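Local atomic coordinates of CD8 alpha antigen (Sus scrofa, PDB entry 5EDX), a protein that forms a homodimeric T-cell co-receptor of immunoglobulin V-set fold that probably binds class I MHC molecules. Residues F93-F96 with V101-F104. Numbering follows the deposited sequence.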
ATOM      1  N   PHE A  93      -1.823   5.443  -6.977  1.00  7.24           N
ATOM      2  CA  PHE A  93      -0.488   4.886  -7.162  1.00  8.84           C
ATOM      3  C   PHE A  93      -0.547   3.417  -7.536  1.00 10.42           C
ATOM      4  O   PHE A  93      -1.570   2.763  -7.346  1.00 10.40           O
ATOM      5  CB  PHE A  93       0.404   5.132  -5.926  1.00  8.14           C
ATOM      6  CG  PHE A  93      -0.134   4.559  -4.635  1.00  7.91           C
ATOM      7  CD1 PHE A  93      -1.258   5.105  -4.021  1.00 11.10           C
ATOM      8  CD2 PHE A  93       0.523   3.510  -4.004  1.00  8.07           C
ATOM      9  CE1 PHE A  93      -1.731   4.588  -2.817  1.00 11.28           C
ATOM     10  CE2 PHE A  93       0.058   2.988  -2.797  1.00  8.98           C
ATOM     11  CZ  PHE A  93      -1.072   3.532  -2.204  1.00 10.09           C
ATOM     12  N   CYS A  94       0.551   2.919  -8.097  1.00  8.94           N
ATOM     13  CA  CYS A  94       0.604   1.562  -8.613  1.00 10.41           C
ATOM     14  C   CYS A  94       1.437   0.694  -7.695  1.00 11.86           C
ATOM     15  O   CYS A  94       2.336   1.185  -7.020  1.00 12.15           O
ATOM     16  CB  CYS A  94       1.218   1.557 -10.011  1.00 13.80           C
ATOM     17  SG  CYS A  94       0.221   2.449 -11.217  1.00 20.54           S
ATOM     18  N   SER A  95       1.143  -0.580  -7.676  1.00  9.31           N
ATOM     19  CA  SER A  95       1.877  -1.533  -6.872  1.00 10.68           C
ATOM     20  C   SER A  95       2.228  -2.798  -7.669  1.00 18.14           C
ATOM     21  O   SER A  95       1.418  -3.306  -8.360  1.00 16.11           O
ATOM     22  CB  SER A  95       1.027  -1.919  -5.695  1.00 13.85           C
ATOM     23  OG  SER A  95       1.760  -2.510  -4.730  1.00 21.42           O
ATOM     24  N   PHE A  96       3.472  -3.236  -7.561  1.00 15.33           N
ATOM     25  CA  PHE A  96       4.068  -4.289  -8.408  1.00 27.91           C
ATOM     26  C   PHE A  96       4.814  -5.233  -7.464  1.00 30.21           C
ATOM     27  O   PHE A  96       5.443  -4.803  -6.528  1.00 22.94           O
ATOM     28  CB  PHE A  96       4.972  -3.696  -9.518  1.00 21.87           C
ATOM     29  CG  PHE A  96       5.784  -4.690 -10.254  1.00 30.05           C
ATOM     30  CD1 PHE A  96       5.210  -5.465 -11.261  1.00 32.01           C
ATOM     31  CD2 PHE A  96       7.103  -4.875  -9.959  1.00 18.62           C
ATOM     32  CE1 PHE A  96       5.958  -6.395 -11.939  1.00 34.14           C
ATOM     33  CE2 PHE A  96       7.848  -5.808 -10.617  1.00 30.75           C
ATOM     34  CZ  PHE A  96       7.280  -6.581 -11.612  1.00 29.47           C
ATOM     35  N   VAL A 101       8.786  -8.905  -2.671  1.00 16.79           N
ATOM     36  CA  VAL A 101       8.831  -7.487  -2.319  1.00 12.23           C
ATOM     37  C   VAL A 101       7.679  -6.742  -2.989  1.00 16.89           C
ATOM     38  O   VAL A 101       7.426  -6.929  -4.175  1.00 17.95           O
ATOM     39  CB  VAL A 101      10.158  -6.826  -2.742  1.00 19.87           C
ATOM     40  CG1 VAL A 101      10.121  -5.319  -2.472  1.00 14.79           C
ATOM     41  CG2 VAL A 101      11.339  -7.478  -2.022  1.00 18.17           C
ATOM     42  N   LEU A 102       6.978  -5.911  -2.222  1.00 18.10           N
ATOM     43  CA  LEU A 102       5.969  -5.020  -2.788  1.00 16.20           C
ATOM     44  C   LEU A 102       6.608  -3.688  -3.157  1.00 14.97           C
ATOM     45  O   LEU A 102       7.246  -3.046  -2.316  1.00 14.80           O
ATOM     46  CB  LEU A 102       4.836  -4.776  -1.786  1.00 17.12           C
ATOM     47  CG  LEU A 102       3.604  -5.675  -1.834  1.00 25.52           C
ATOM     48  CD1 LEU A 102       2.567  -5.185  -0.836  1.00 23.56           C
ATOM     49  CD2 LEU A 102       3.020  -5.709  -3.242  1.00 19.70           C
ATOM     50  N   TYR A 103       6.439  -3.279  -4.412  1.00 12.58           N
ATOM     51  CA  TYR A 103       6.955  -2.009  -4.896  1.00 12.31           C
ATOM     52  C   TYR A 103       5.814  -1.032  -5.138  1.00 13.13           C
ATOM     53  O   TYR A 103       4.736  -1.432  -5.567  1.00 16.04           O
ATOM     54  CB  TYR A 103       7.699  -2.208  -6.218  1.00 16.27           C
ATOM     55  CG  TYR A 103       8.963  -3.024  -6.091  1.00 15.11           C
ATOM     56  CD1 TYR A 103      10.187  -2.407  -5.903  1.00 20.57           C
ATOM     57  CD2 TYR A 103       8.925  -4.410  -6.152  1.00 20.61           C
ATOM     58  CE1 TYR A 103      11.351  -3.150  -5.784  1.00 30.46           C
ATOM     59  CE2 TYR A 103      10.082  -5.162  -6.033  1.00 17.32           C
ATOM     60  CZ  TYR A 103      11.287  -4.525  -5.850  1.00 26.54           C
ATOM     61  OH  TYR A 103      12.438  -5.268  -5.733  1.00 35.66           O
ATOM     62  N   PHE A 104       6.059   0.248  -4.885  1.00  9.78           N
ATOM     63  CA  PHE A 104       5.022   1.261  -5.084  1.00  9.03           C
ATOM     64  C   PHE A 104       5.523   2.398  -5.954  1.00 12.68           C
ATOM     65  O   PHE A 104       6.651   2.848  -5.788  1.00 14.69           O
ATOM     66  CB  PHE A 104       4.573   1.837  -3.737  1.00  9.98           C
ATOM     67  CG  PHE A 104       4.094   0.799  -2.769  1.00 10.03           C
ATOM     68  CD1 PHE A 104       2.795   0.327  -2.828  1.00 11.44           C
ATOM     69  CD2 PHE A 104       4.941   0.295  -1.798  1.00 10.40           C
ATOM     70  CE1 PHE A 104       2.346  -0.630  -1.935  1.00 15.44           C
ATOM     71  CE2 PHE A 104       4.497  -0.665  -0.898  1.00 15.17           C
ATOM     72  CZ  PHE A 104       3.202  -1.129  -0.969  1.00 15.12           C
TER
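Phe96 and Tyr103 form the hydrogen-bonded pair of this antiparallel hairpin, close to its turn, a worked example of how two adjacent strands divide their side chains between the faces of a sheet. Tyr103 N donates to Phe96 O at 2.8 Å, in a nearly straight bond, and Phe96 N donates back to Tyr103 O at 3.0 Å.

Tyr103 O takes a second donor: Ser95 OG, 3.3 Å away, stands above the carbonyl plane, on the face opposite to Phe96 N. A chi1 of -163° turns the hydroxyl away from the serine's own N and brings it to Tyr103 O; this is the longer of the two bonds that the oxygen accepts. Around the non-hydrogen-bonded pair Ser95–Phe104, weaker CA-H...O contacts add to the pairing; Phe104 CA lies 3.3 Å from Cys94 O.

The side-chain contacts separate by face. Beside Ser95, the rings of Phe93 and Phe104 stand side by side, CD1 of Phe104 meeting the edge of the Phe93 ring at CE2 (3.8 Å), while Phe104 CE1, 3.4 Å from Ser95 OG, and Leu102 CD2 pack against the hydroxyl. On the other face, Phe96 CD2 and Tyr103 CD2 touch at 4.2 Å, and Val101 CG1 lies over one face of the tyrosine ring near its rim.

Strand 33-38 flanks strand 90-98 on its other side, and Cys94 is joined to Cys22 of strand 18-24 by the disulfide that pins the two sheets of the V-set sandwich. Phe96 and Tyr103 pack on Phe3 of strand 3-5, whereas the Phe93–Phe104 face meets Pro46 and Leu36 of the second subunit at the dimer interface.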